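Local coordinates for malonyl CoA-acyl carrier protein transacylase (Staphylococcus aureus, PDB 3IM9) that transfers the malonyl group from malonyl-CoA to holo-acyl carrier protein, supplying malonyl-ACP for fatty acid biosynthesis, at residues K188-L192 against G193-V197. Numbering follows the deposited sequence.
Sequences KGKSL and GAKRV
G189 and K190 close a local turn onto G193 and A194, forming a Schellman motif in the loop that links helix 179-188 to strand 196-199. Its two signature bonds are nested. In the outer one, A194 N reaches back five residues to G189 O (3.0 Å); the inner one, from G193 N to K190 O (2.9 Å), closes a type I beta turn. G193 reverses the helical path with a positive phi of 99°, a conformation that glycine adopts easily because it has no CB to press on the preceding carbonyl. Before the reversal, S191 turns its short hydroxyl back toward the preceding turn, and OG donates to K188 O at 2.7 Å; the same oxygen also accepts from L192 N, so two donors grip it.

Glycine suits position 189 for another reason: a methyl of V197 lies directly against the backbone, CG2 to G189 CA at 3.6 Å. The small A194 fits beside the same residue, its CB resting 3.4 Å from G189 O. On the exposed side, K190 leaves its backbone pointing away from the following residues, but a bend at chi2 (84°) swings the otherwise extended chain back. Its CD passes alongside A194 O, and NZ donates to K195 O at 2.8 Å, tilted 18° out of that carbonyl's plane. The ammonium of K195 lies 5.2 Å from that of K190, NZ to NZ, a like-charge pair whose mild repulsion the bond to K195 O probably offsets.

Beyond the turn, K195 and R196 both face L141, a classic beta bulge at the start of strand 196-199, which runs antiparallel to strand 135-141 as an outermost strand of the mixed sheet. A194 packs on V140 of that neighbouring strand, while V197 wedges between A138 and L185 and V186 of helix 179-188, joining helix to sheet.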
ATOM      1  N   LYS A 188      21.955  17.096  -0.647  1.00 12.82           N
ATOM      2  CA  LYS A 188      21.751  18.349   0.086  1.00 14.62           C
ATOM      3  C   LYS A 188      20.815  18.257   1.244  1.00 12.97           C
ATOM      4  O   LYS A 188      20.656  19.259   1.993  1.00 11.67           O
ATOM      5  CB  LYS A 188      21.174  19.457  -0.857  1.00 17.57           C
ATOM      6  CG  LYS A 188      22.126  19.649  -1.959  1.00 22.23           C
ATOM      7  CD  LYS A 188      21.598  20.795  -2.857  1.00 29.90           C
ATOM      8  CE  LYS A 188      21.576  22.125  -2.123  1.00 30.87           C
ATOM      9  NZ  LYS A 188      21.632  23.314  -3.088  1.00 32.50           N
ATOM     10  N   GLY A 189      20.133  17.114   1.447  1.00 13.51           N
ATOM     11  CA  GLY A 189      19.026  17.009   2.464  1.00 14.56           C
ATOM     12  C   GLY A 189      19.391  17.467   3.868  1.00 13.94           C
ATOM     13  O   GLY A 189      18.641  18.247   4.450  1.00 12.91           O
ATOM     14  N   LYS A 190      20.551  17.017   4.382  1.00 13.19           N
ATOM     15  CA  LYS A 190      20.968  17.459   5.757  1.00 14.73           C
ATOM     16  C   LYS A 190      21.147  18.976   5.818  1.00 14.56           C
ATOM     17  O   LYS A 190      20.613  19.596   6.721  1.00 16.06           O
ATOM     18  CB  LYS A 190      22.227  16.680   6.167  1.00 15.83           C
ATOM     19  CG  LYS A 190      22.354  16.648   7.712  1.00 17.74           C
ATOM     20  CD  LYS A 190      21.512  15.503   8.378  1.00 15.89           C
ATOM     21  CE  LYS A 190      21.670  15.666   9.837  1.00 15.91           C
ATOM     22  NZ  LYS A 190      20.947  14.598  10.505  1.00 19.62           N
ATOM     23  N   SER A 191      21.819  19.532   4.834  1.00 14.06           N
ATOM     24  CA  SER A 191      22.033  21.014   4.801  1.00 15.04           C
ATOM     25  C   SER A 191      20.722  21.774   4.749  1.00 16.18           C
ATOM     26  O   SER A 191      20.677  22.936   5.187  1.00 17.62           O
ATOM     27  CB  SER A 191      22.954  21.400   3.703  1.00 15.90           C
ATOM     28  OG  SER A 191      22.280  21.390   2.426  1.00 20.28           O
ATOM     29  N   LEU A 192      19.698  21.177   4.118  1.00 16.68           N
ATOM     30  CA  LEU A 192      18.367  21.807   4.079  1.00 16.97           C
ATOM     31  C   LEU A 192      17.517  21.591   5.312  1.00 16.93           C
ATOM     32  O   LEU A 192      16.399  22.138   5.369  1.00 20.18           O
ATOM     33  CB  LEU A 192      17.572  21.382   2.852  1.00 17.21           C
ATOM     34  CG  LEU A 192      18.316  21.667   1.544  1.00 19.14           C
ATOM     35  CD1 LEU A 192      17.421  21.228   0.428  1.00 21.90           C
ATOM     36  CD2 LEU A 192      18.591  23.179   1.442  1.00 23.49           C
ATOM     37  N   GLY A 193      18.032  20.833   6.287  1.00 15.55           N
ATOM     38  CA  GLY A 193      17.314  20.651   7.565  1.00 15.61           C
ATOM     39  C   GLY A 193      16.526  19.346   7.692  1.00 15.98           C
ATOM     40  O   GLY A 193      15.832  19.120   8.685  1.00 17.11           O
ATOM     41  N   ALA A 194      16.633  18.455   6.697  1.00 14.24           N
ATOM     42  CA  ALA A 194      16.008  17.158   6.861  1.00 13.36           C
ATOM     43  C   ALA A 194      16.859  16.392   7.863  1.00 13.96           C
ATOM     44  O   ALA A 194      18.090  16.511   7.853  1.00 16.51           O
ATOM     45  CB  ALA A 194      16.034  16.300   5.514  1.00 13.32           C
ATOM     46  N   LYS A 195      16.203  15.602   8.719  1.00 13.66           N
ATOM     47  CA  LYS A 195      16.921  14.696   9.621  1.00 16.12           C
ATOM     48  C   LYS A 195      17.676  13.660   8.799  1.00 14.87           C
ATOM     49  O   LYS A 195      18.828  13.322   9.094  1.00 15.38           O
ATOM     50  CB  LYS A 195      15.989  13.955  10.550  1.00 18.29           C
ATOM     51  CG  LYS A 195      16.664  13.085  11.599  1.00 25.23           C
ATOM     52  CD  LYS A 195      17.136  14.016  12.732  1.00 31.59           C
ATOM     53  CE  LYS A 195      17.740  13.264  13.944  1.00 30.35           C
ATOM     54  NZ  LYS A 195      18.117  14.426  14.839  1.00 34.85           N
ATOM     55  N   ARG A 196      17.049  13.166   7.738  1.00 13.04           N
ATOM     56  CA  ARG A 196      17.712  12.205   6.863  1.00 14.08           C
ATOM     57  C   ARG A 196      16.959  12.017   5.553  1.00 12.91           C
ATOM     58  O   ARG A 196      15.745  11.814   5.552  1.00 10.68           O
ATOM     59  CB  ARG A 196      17.875  10.859   7.573  1.00 18.52           C
ATOM     60  CG  ARG A 196      17.289   9.681   6.811  1.00 27.34           C
ATOM     61  CD  ARG A 196      18.366   8.682   6.425  1.00 30.02           C
ATOM     62  NE  ARG A 196      18.453   7.576   7.375  1.00 33.01           N
ATOM     63  CZ  ARG A 196      19.000   6.397   7.100  1.00 38.66           C
ATOM     64  NH1 ARG A 196      19.034   5.448   8.024  1.00 40.03           N
ATOM     65  NH2 ARG A 196      19.513   6.165   5.899  1.00 39.91           N
ATOM     66  N   VAL A 197      17.680  12.078   4.436  1.00 12.48           N
ATOM     67  CA  VAL A 197      17.043  11.872   3.134  1.00 12.53           C
ATOM     68  C   VAL A 197      17.619  10.516   2.663  1.00 12.21           C
ATOM     69  O   VAL A 197      18.829  10.406   2.358  1.00 14.44           O
ATOM     70  CB  VAL A 197      17.287  12.946   2.110  1.00 11.33           C
ATOM     71  CG1 VAL A 197      16.559  12.535   0.737  1.00 12.79           C
ATOM     72  CG2 VAL A 197      16.702  14.269   2.570  1.00 11.86           C
TER